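Local coordinates for protein response regulator (PDB 3EQZ) that probably relays signals in a bacterial two-component system through a CheY-like receiver domain, at residues I22-P25 / N29-A32; V6-D11 / N17-I22; V102-T107 / T116-S121. One frame throughout, in Å; residues are numbered along the deposited sequence.

Contact 1. Residues I22-P25 / N29-A32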
loop_
_atom_site.group_PDB
_atom_site.type_symbol
_atom_site.label_atom_id
_atom_site.label_comp_id
_atom_site.label_asym_id
_atom_site.label_seq_id
_atom_site.Cartn_x
_atom_site.Cartn_y
_atom_site.Cartn_z
ATOM N N ILE B 22 -22.777 -19.610 -7.217
ATOM C CA ILE B 22 -21.768 -19.581 -8.252
ATOM C C ILE B 22 -20.830 -20.784 -8.156
ATOM O O ILE B 22 -20.397 -21.314 -9.154
ATOM C CB ILE B 22 -20.949 -18.243 -8.200
ATOM C CG1 ILE B 22 -21.790 -17.107 -8.748
ATOM C CG2 ILE B 22 -19.660 -18.344 -9.043
ATOM C CD1 ILE B 22 -21.422 -15.774 -8.169
ATOM N N VAL B 23 -20.520 -21.231 -6.941
ATOM C CA VAL B 23 -19.572 -22.323 -6.769
ATOM C C VAL B 23 -20.190 -23.702 -7.004
ATOM O O VAL B 23 -19.521 -24.640 -7.468
ATOM C CB VAL B 23 -18.947 -22.318 -5.320
ATOM C CG1 VAL B 23 -18.140 -23.592 -5.080
ATOM C CG2 VAL B 23 -18.095 -21.032 -5.046
ATOM N N GLU B 24 -21.438 -23.867 -6.614
ATOM C CA GLU B 24 -21.929 -25.227 -6.542
ATOM C C GLU B 24 -21.985 -25.947 -7.907
ATOM O O GLU B 24 -21.710 -27.131 -7.987
ATOM C CB GLU B 24 -23.301 -25.261 -5.869
ATOM C CG GLU B 24 -23.683 -26.654 -5.394
ATOM C CD GLU B 24 -24.816 -26.630 -4.344
ATOM O OE1 GLU B 24 -25.487 -25.581 -4.223
ATOM O OE2 GLU B 24 -25.019 -27.646 -3.636
ATOM N N PRO B 25 -22.347 -25.235 -8.994
ATOM C CA PRO B 25 -22.345 -25.980 -10.272
ATOM C C PRO B 25 -20.958 -26.446 -10.658
ATOM O O PRO B 25 -20.813 -27.337 -11.505
ATOM C CB PRO B 25 -22.847 -24.929 -11.296
ATOM C CG PRO B 25 -23.791 -24.074 -10.496
ATOM C CD PRO B 25 -23.026 -23.934 -9.125
ATOM N N ASN B 29 -19.066 -30.075 -3.796
ATOM C CA ASN B 29 -18.818 -30.230 -2.351
ATOM C C ASN B 29 -18.524 -28.896 -1.667
ATOM O O ASN B 29 -17.417 -28.657 -1.188
ATOM C CB ASN B 29 -17.636 -31.193 -2.098
ATOM C CG ASN B 29 -17.906 -32.594 -2.642
ATOM O OD1 ASN B 29 -19.061 -33.092 -2.578
ATOM N ND2 ASN B 29 -16.866 -33.236 -3.203
ATOM N N VAL B 30 -19.508 -28.026 -1.630
ATOM C CA VAL B 30 -19.282 -26.692 -1.150
ATOM C C VAL B 30 -20.130 -26.516 0.098
ATOM O O VAL B 30 -21.286 -26.966 0.167
ATOM C CB VAL B 30 -19.637 -25.660 -2.229
ATOM C CG1 VAL B 30 -21.104 -25.791 -2.658
ATOM C CG2 VAL B 30 -19.375 -24.241 -1.750
ATOM N N GLU B 31 -19.544 -25.874 1.098
ATOM C CA GLU B 31 -20.211 -25.694 2.359
ATOM C C GLU B 31 -20.027 -24.230 2.798
ATOM O O GLU B 31 -18.924 -23.692 2.741
ATOM C CB GLU B 31 -19.601 -26.663 3.373
ATOM C CG GLU B 31 -20.034 -26.379 4.784
ATOM C CD GLU B 31 -19.995 -27.612 5.732
ATOM O OE1 GLU B 31 -19.020 -28.420 5.677
ATOM O OE2 GLU B 31 -20.942 -27.735 6.551
ATOM N N ALA B 32 -21.112 -23.582 3.208
ATOM C CA ALA B 32 -21.045 -22.203 3.586
ATOM C C ALA B 32 -21.179 -22.035 5.094
ATOM O O ALA B 32 -22.068 -22.645 5.707
ATOM C CB ALA B 32 -22.114 -21.409 2.864
#
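V23 of helix 13-23 and V30 of strand 30-33 illustrate how a short connection brings the chain from a helix back into the sheet on which the helix packs. The contact is apolar, and no hydrogen bond spans it. Its methyl part is compact: V23 CG1 comes within 3.6 Å of V30 CG2 and also lies 3.8 Å from V30 CB, the two branched side chains meeting at a slant. V23 has CG1 anti to its backbone N (chi1 171°), and this is the methyl that does the touching, while its CG2 is turned to L119 on helix 112-124. V30 sends its two methyls to different neighbours, CG2 to V23 and CG1 to E24.

The second kind of contact is aliphatic, from a residue that ends in a charge. E24 runs roughly at right angles to V30, and its CB and CG are each 3.9 Å from V30 CG1. Beyond CG the chain stays extended, and the carboxylate takes no part in any polar pairing across the contact. Backbones are nearest at this point, with E24 CA 6.2 Å from V30 CA.

Both segments belong to the beta-alpha-beta crossover of strand 6-9, helix 13-23 and strand 30-33. Strand 6-9 supplies V6, which touches both valines, and I8, which touches V30; K20 of the helix also reaches V30.

V30, itself partly exposed, lies between V23, which is buried, and E24, which is exposed. With aliphatic carbons making the closest contacts, the fit between helix and strand probably rests on shape and on the exclusion of water.

Contact 2. Residues V6-D11 / N17-I22; sequences VFIVDD and NLLKTI
I8, from the first strand of the receiver domain, packs on L19 and K20 of helix 13-23, a worked example of the right-handed beta-alpha-beta crossover in a CheY-like fold: the strand leads into a helix that folds back over it. The side chain of I8 points to the helix and divides its task between two branches. With chi1 at -62° for CG1, I8 CG2 falls anti to the backbone N and meets L19 CD1 at 3.8 Å, the two side chains crossing at a slant. The other branch ends in CD1, which presses on the helix backbone, 3.5 Å from K20 CA, closer than carbons usually pack. I8 CD1 also lies 3.9 Å from K20 CB. From there K20 runs on extended, and its ammonium end leads away from the strand.

L19 also touches I51 of the neighbouring strand and L115 of helix 112-124.

Two residues further on, D10 turns to the same helix just past the end of the strand. It touches D53, consistent with the acidic pocket that receiver domains form at this end of the sheet. The side chains of L19 and D10 meet at about a right angle, L19 CD1 lying 4.1 Å from D10 OD2, while this same oxygen is hydrogen-bonded to T15 OG1 and D10 OD1 to the backbone N of D12.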
loop_
_atom_site.group_PDB
_atom_site.type_symbol
_atom_site.label_atom_id
_atom_site.label_comp_id
_atom_site.label_asym_id
_atom_site.label_seq_id
_atom_site.Cartn_x
_atom_site.Cartn_y
_atom_site.Cartn_z
ATOM N N VAL B 6 -14.890 -26.843 -1.010
ATOM C CA VAL B 6 -14.816 -25.375 -1.007
ATOM C C VAL B 6 -15.546 -24.934 0.254
ATOM O O VAL B 6 -16.621 -25.452 0.542
ATOM C CB VAL B 6 -15.457 -24.755 -2.252
ATOM C CG1 VAL B 6 -15.393 -23.221 -2.198
ATOM C CG2 VAL B 6 -14.770 -25.279 -3.515
ATOM N N PHE B 7 -14.940 -24.052 1.035
ATOM C CA PHE B 7 -15.587 -23.492 2.231
ATOM C C PHE B 7 -15.777 -22.027 1.999
ATOM O O PHE B 7 -14.784 -21.312 1.743
ATOM C CB PHE B 7 -14.706 -23.703 3.462
ATOM C CG PHE B 7 -14.508 -25.164 3.798
ATOM C CD1 PHE B 7 -15.444 -25.852 4.576
ATOM C CD2 PHE B 7 -13.412 -25.866 3.321
ATOM C CE1 PHE B 7 -15.291 -27.236 4.880
ATOM C CE2 PHE B 7 -13.243 -27.262 3.627
ATOM C CZ PHE B 7 -14.192 -27.940 4.396
ATOM N N ILE B 8 -17.022 -21.585 2.066
ATOM C CA ILE B 8 -17.361 -20.188 1.943
ATOM C C ILE B 8 -17.573 -19.603 3.343
ATOM O O ILE B 8 -18.440 -20.080 4.091
ATOM C CB ILE B 8 -18.675 -19.971 1.145
ATOM C CG1 ILE B 8 -18.501 -20.491 -0.273
ATOM C CG2 ILE B 8 -19.083 -18.449 1.143
ATOM C CD1 ILE B 8 -19.801 -20.703 -1.049
ATOM N N VAL B 9 -16.778 -18.585 3.684
ATOM C CA VAL B 9 -16.842 -17.965 5.007
ATOM C C VAL B 9 -17.249 -16.475 4.870
ATOM O O VAL B 9 -16.487 -15.622 4.389
ATOM C CB VAL B 9 -15.517 -18.148 5.754
ATOM C CG1 VAL B 9 -15.643 -17.747 7.220
ATOM C CG2 VAL B 9 -15.013 -19.602 5.569
ATOM N N ASP B 10 -18.472 -16.169 5.291
ATOM C CA ASP B 10 -19.039 -14.847 5.048
ATOM C C ASP B 10 -20.248 -14.783 5.927
ATOM O O ASP B 10 -21.155 -15.620 5.792
ATOM C CB ASP B 10 -19.483 -14.761 3.588
ATOM C CG ASP B 10 -19.982 -13.363 3.182
ATOM O OD1 ASP B 10 -20.140 -12.455 4.055
ATOM O OD2 ASP B 10 -20.184 -13.178 1.952
ATOM N N ASP B 11 -20.300 -13.811 6.832
ATOM C CA ASP B 11 -21.464 -13.752 7.734
ATOM C C ASP B 11 -22.676 -12.996 7.126
ATOM O O ASP B 11 -23.714 -12.853 7.755
ATOM C CB ASP B 11 -21.074 -13.210 9.107
ATOM C CG ASP B 11 -20.559 -11.797 9.041
ATOM O OD1 ASP B 11 -20.455 -11.226 7.938
ATOM O OD2 ASP B 11 -20.271 -11.243 10.098
ATOM N N ASN B 17 -24.913 -16.562 0.018
ATOM C CA ASN B 17 -25.752 -17.361 -0.861
ATOM C C ASN B 17 -25.381 -17.151 -2.343
ATOM O O ASN B 17 -25.383 -18.122 -3.160
ATOM C CB ASN B 17 -27.223 -16.969 -0.674
ATOM C CG ASN B 17 -28.093 -17.579 -1.720
ATOM O OD1 ASN B 17 -28.584 -16.892 -2.641
ATOM N ND2 ASN B 17 -28.226 -18.911 -1.652
ATOM N N LEU B 18 -25.062 -15.903 -2.695
ATOM C CA LEU B 18 -24.613 -15.627 -4.053
ATOM C C LEU B 18 -23.351 -16.417 -4.397
ATOM O O LEU B 18 -23.309 -17.098 -5.422
ATOM C CB LEU B 18 -24.400 -14.138 -4.287
ATOM C CG LEU B 18 -23.666 -13.826 -5.599
ATOM C CD1 LEU B 18 -24.533 -14.038 -6.852
ATOM C CD2 LEU B 18 -23.138 -12.393 -5.532
ATOM N N LEU B 19 -22.341 -16.386 -3.510
ATOM C CA LEU B 19 -21.110 -17.177 -3.724
ATOM C C LEU B 19 -21.460 -18.640 -3.867
ATOM O O LEU B 19 -20.968 -19.358 -4.757
ATOM C CB LEU B 19 -20.105 -17.008 -2.568
ATOM C CG LEU B 19 -19.457 -15.621 -2.478
ATOM C CD1 LEU B 19 -18.622 -15.422 -1.168
ATOM C CD2 LEU B 19 -18.582 -15.322 -3.752
ATOM N N LYS B 20 -22.269 -19.116 -2.939
ATOM C CA LYS B 20 -22.667 -20.525 -3.006
ATOM C C LYS B 20 -23.335 -20.928 -4.340
ATOM O O LYS B 20 -23.096 -22.007 -4.855
ATOM C CB LYS B 20 -23.592 -20.919 -1.845
ATOM C CG LYS B 20 -23.798 -22.442 -1.831
ATOM C CD LYS B 20 -24.453 -22.950 -0.539
ATOM C CE LYS B 20 -24.218 -24.429 -0.426
ATOM N NZ LYS B 20 -25.006 -25.057 0.697
ATOM N N THR B 21 -24.192 -20.082 -4.882
ATOM C CA THR B 21 -24.820 -20.439 -6.139
ATOM C C THR B 21 -23.826 -20.415 -7.311
ATOM O O THR B 21 -23.985 -21.158 -8.268
ATOM C CB THR B 21 -26.058 -19.567 -6.443
ATOM O OG1 THR B 21 -25.656 -18.198 -6.606
ATOM C CG2 THR B 21 -27.097 -19.666 -5.307
ATOM N N ILE B 22 -22.777 -19.610 -7.217
ATOM C CA ILE B 22 -21.768 -19.581 -8.252
ATOM C C ILE B 22 -20.830 -20.784 -8.156
ATOM O O ILE B 22 -20.397 -21.314 -9.154
ATOM C CB ILE B 22 -20.949 -18.243 -8.200
ATOM C CG1 ILE B 22 -21.790 -17.107 -8.748
ATOM C CG2 ILE B 22 -19.660 -18.344 -9.043
ATOM C CD1 ILE B 22 -21.422 -15.774 -8.169
#

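Contact 3. Residues V102-T107 / T116-S121; sequences VINTFT and TCFLTS
N104 lays its side chain over one face of the F118 ring, approaching from the opposite direction. Its ND2 stands 3.5 Å above the ring plane, over the centre, and the amide is inclined to the ring by 67°. Nearer the backbone, N104 CB makes a CH-pi contact, 4.2 Å from the centroid of the F118 ring. The ring reaches the asparagine because F118 CG is anti to the backbone N (chi1 178°), which carries the side chain out from the helix to the strand.

Purely apolar contacts hold the rest of the phenyl group. I103 CD1 lies in the plane of the F118 ring at its edge, 3.9 Å from F118 CZ. F106 works from further along the strand: its CZ comes to 3.9 Å from F118 CD2, which sits in the plane of the F106 ring, although F106 meets the F118 ring obliquely. I78 of the adjacent strand touches all three of I103, F106 and F118.

This is the closing strand-helix pair of the CheY-like alpha/beta/alpha sandwich: segments 102-107 and 116-121, on edge strand 101-107 and helix 112-124, run nearly antiparallel, at 167°, with their axes 11.2 Å apart. The pair also meets the second subunit, where V114 of that copy packs on N104 and F118, and C117 touches C117 of the other chain.

No hydrogen bond joins the two segments; several lie within each. The backbone N of T105 gives N104 OD1 a weak bond at 2.9 Å, consistent with ND2 being the atom turned to the ring. On the helix, S121 OG donates to F118 O at 3.0 Å. T120 OG1 binds T116 O at 2.7 Å from above the carbonyl plane, while T120 N reaches that oxygen from the opposite face.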
loop_
_atom_site.group_PDB
_atom_site.type_symbol
_atom_site.label_atom_id
_atom_site.label_comp_id
_atom_site.label_asym_id
_atom_site.label_seq_id
_atom_site.Cartn_x
_atom_site.Cartn_y
_atom_site.Cartn_z
ATOM N N VAL B 102 -2.582 -17.579 -0.955
ATOM C CA VAL B 102 -3.640 -16.772 -1.541
ATOM C C VAL B 102 -3.568 -16.913 -3.056
ATOM O O VAL B 102 -2.557 -16.553 -3.669
ATOM C CB VAL B 102 -3.493 -15.292 -1.185
ATOM C CG1 VAL B 102 -4.656 -14.466 -1.776
ATOM C CG2 VAL B 102 -3.402 -15.107 0.340
ATOM N N ILE B 103 -4.601 -17.485 -3.655
ATOM C CA ILE B 103 -4.591 -17.778 -5.096
ATOM C C ILE B 103 -5.347 -16.724 -5.937
ATOM O O ILE B 103 -5.156 -16.654 -7.137
ATOM C CB ILE B 103 -5.171 -19.146 -5.366
ATOM C CG1 ILE B 103 -6.604 -19.214 -4.822
ATOM C CG2 ILE B 103 -4.236 -20.260 -4.798
ATOM C CD1 ILE B 103 -7.349 -20.389 -5.393
ATOM N N ASN B 104 -6.121 -15.853 -5.282
ATOM C CA ASN B 104 -6.777 -14.787 -5.980
ATOM C C ASN B 104 -7.529 -13.969 -4.985
ATOM O O ASN B 104 -7.720 -14.429 -3.854
ATOM C CB ASN B 104 -7.753 -15.370 -7.029
ATOM C CG ASN B 104 -8.020 -14.387 -8.187
ATOM O OD1 ASN B 104 -7.434 -13.318 -8.248
ATOM N ND2 ASN B 104 -8.867 -14.779 -9.108
ATOM N N THR B 105 -7.909 -12.746 -5.397
ATOM C CA THR B 105 -8.793 -11.871 -4.665
ATOM C C THR B 105 -9.859 -11.272 -5.598
ATOM O O THR B 105 -9.663 -11.197 -6.807
ATOM C CB THR B 105 -8.032 -10.680 -3.961
ATOM O OG1 THR B 105 -7.550 -9.759 -4.942
ATOM C CG2 THR B 105 -6.843 -11.206 -3.111
ATOM N N PHE B 106 -10.985 -10.881 -5.027
ATOM C CA PHE B 106 -12.092 -10.315 -5.778
ATOM C C PHE B 106 -12.676 -9.163 -5.033
ATOM O O PHE B 106 -13.012 -9.303 -3.874
ATOM C CB PHE B 106 -13.223 -11.353 -5.959
ATOM C CG PHE B 106 -12.832 -12.502 -6.828
ATOM C CD1 PHE B 106 -13.140 -12.498 -8.207
ATOM C CD2 PHE B 106 -12.120 -13.577 -6.296
ATOM C CE1 PHE B 106 -12.769 -13.591 -9.045
ATOM C CE2 PHE B 106 -11.717 -14.667 -7.135
ATOM C CZ PHE B 106 -12.042 -14.665 -8.504
ATOM N N THR B 107 -12.877 -8.043 -5.733
ATOM C CA THR B 107 -13.531 -6.890 -5.137
ATOM C C THR B 107 -15.022 -7.108 -5.148
ATOM O O THR B 107 -15.570 -7.819 -6.009
ATOM C CB THR B 107 -13.185 -5.589 -5.885
ATOM O OG1 THR B 107 -13.651 -5.698 -7.233
ATOM C CG2 THR B 107 -11.671 -5.420 -5.974
ATOM N N THR B 116 -16.838 -17.084 -11.970
ATOM C CA THR B 116 -17.240 -18.359 -12.613
ATOM C C THR B 116 -16.125 -18.872 -13.522
ATOM O O THR B 116 -15.728 -20.052 -13.478
ATOM C CB THR B 116 -18.522 -18.140 -13.438
ATOM O OG1 THR B 116 -19.564 -17.741 -12.547
ATOM C CG2 THR B 116 -18.936 -19.462 -14.139
ATOM N N CYS B 117 -15.588 -17.942 -14.305
ATOM C CA CYS B 117 -14.469 -18.232 -15.179
ATOM C C CYS B 117 -13.208 -18.731 -14.397
ATOM O O CYS B 117 -12.627 -19.801 -14.702
ATOM C CB CYS B 117 -14.177 -16.982 -16.002
ATOM S SG CYS B 117 -12.961 -17.274 -17.274
ATOM N N PHE B 118 -12.832 -18.012 -13.334
ATOM C CA PHE B 118 -11.726 -18.452 -12.488
ATOM C C PHE B 118 -11.926 -19.843 -11.838
ATOM O O PHE B 118 -11.034 -20.699 -11.851
ATOM C CB PHE B 118 -11.400 -17.405 -11.408
ATOM C CG PHE B 118 -10.286 -17.844 -10.492
ATOM C CD1 PHE B 118 -8.984 -17.970 -10.969
ATOM C CD2 PHE B 118 -10.541 -18.166 -9.171
ATOM C CE1 PHE B 118 -7.950 -18.418 -10.131
ATOM C CE2 PHE B 118 -9.527 -18.601 -8.334
ATOM C CZ PHE B 118 -8.225 -18.706 -8.804
ATOM N N LEU B 119 -13.080 -20.063 -11.210
ATOM C CA LEU B 119 -13.305 -21.368 -10.582
ATOM C C LEU B 119 -13.342 -22.490 -11.638
ATOM O O LEU B 119 -12.891 -23.599 -11.398
ATOM C CB LEU B 119 -14.597 -21.355 -9.790
ATOM C CG LEU B 119 -14.640 -20.403 -8.558
ATOM C CD1 LEU B 119 -16.015 -20.379 -7.944
ATOM C CD2 LEU B 119 -13.615 -20.848 -7.529
ATOM N N THR B 120 -13.892 -22.210 -12.804
ATOM C CA THR B 120 -13.800 -23.167 -13.900
ATOM C C THR B 120 -12.347 -23.526 -14.223
ATOM O O THR B 120 -12.000 -24.717 -14.226
ATOM C CB THR B 120 -14.578 -22.674 -15.126
ATOM O OG1 THR B 120 -15.940 -22.467 -14.729
ATOM C CG2 THR B 120 -14.530 -23.687 -16.321
ATOM N N SER B 121 -11.466 -22.544 -14.449
ATOM C CA SER B 121 -10.069 -22.946 -14.719
ATOM C C SER B 121 -9.441 -23.676 -13.511
ATOM O O SER B 121 -8.621 -24.601 -13.675
ATOM C CB SER B 121 -9.190 -21.761 -15.125
ATOM O OG SER B 121 -9.030 -20.875 -14.024
#

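Overall arrangement
Contacts 1 and 2 are successive halves of one crossover: their centres are about 7 Å apart, both use helix 13-23, and they share I22. They also meet within the sheet through two probable hydrogen bonds between adjacent strands. One runs from E31 N to V6 O (3.0 Å). The other runs from I8 N to E31 O (2.9 Å). Beside them V30 CG2 packs on I8 CD1 at 3.6 Å. Contact 3 lies at the other edge of the same sheet, its centre about 14 Å from that of contact 1 and 13 Å from that of contact 2. Helix-to-helix packing bridges the gap, with I22 CG2 3.6 Å from T116 OG1 and V23 CG2 3.6 Å from L119 CD1. Among the three, contact 2 reaches the presumed acidic pocket through D10.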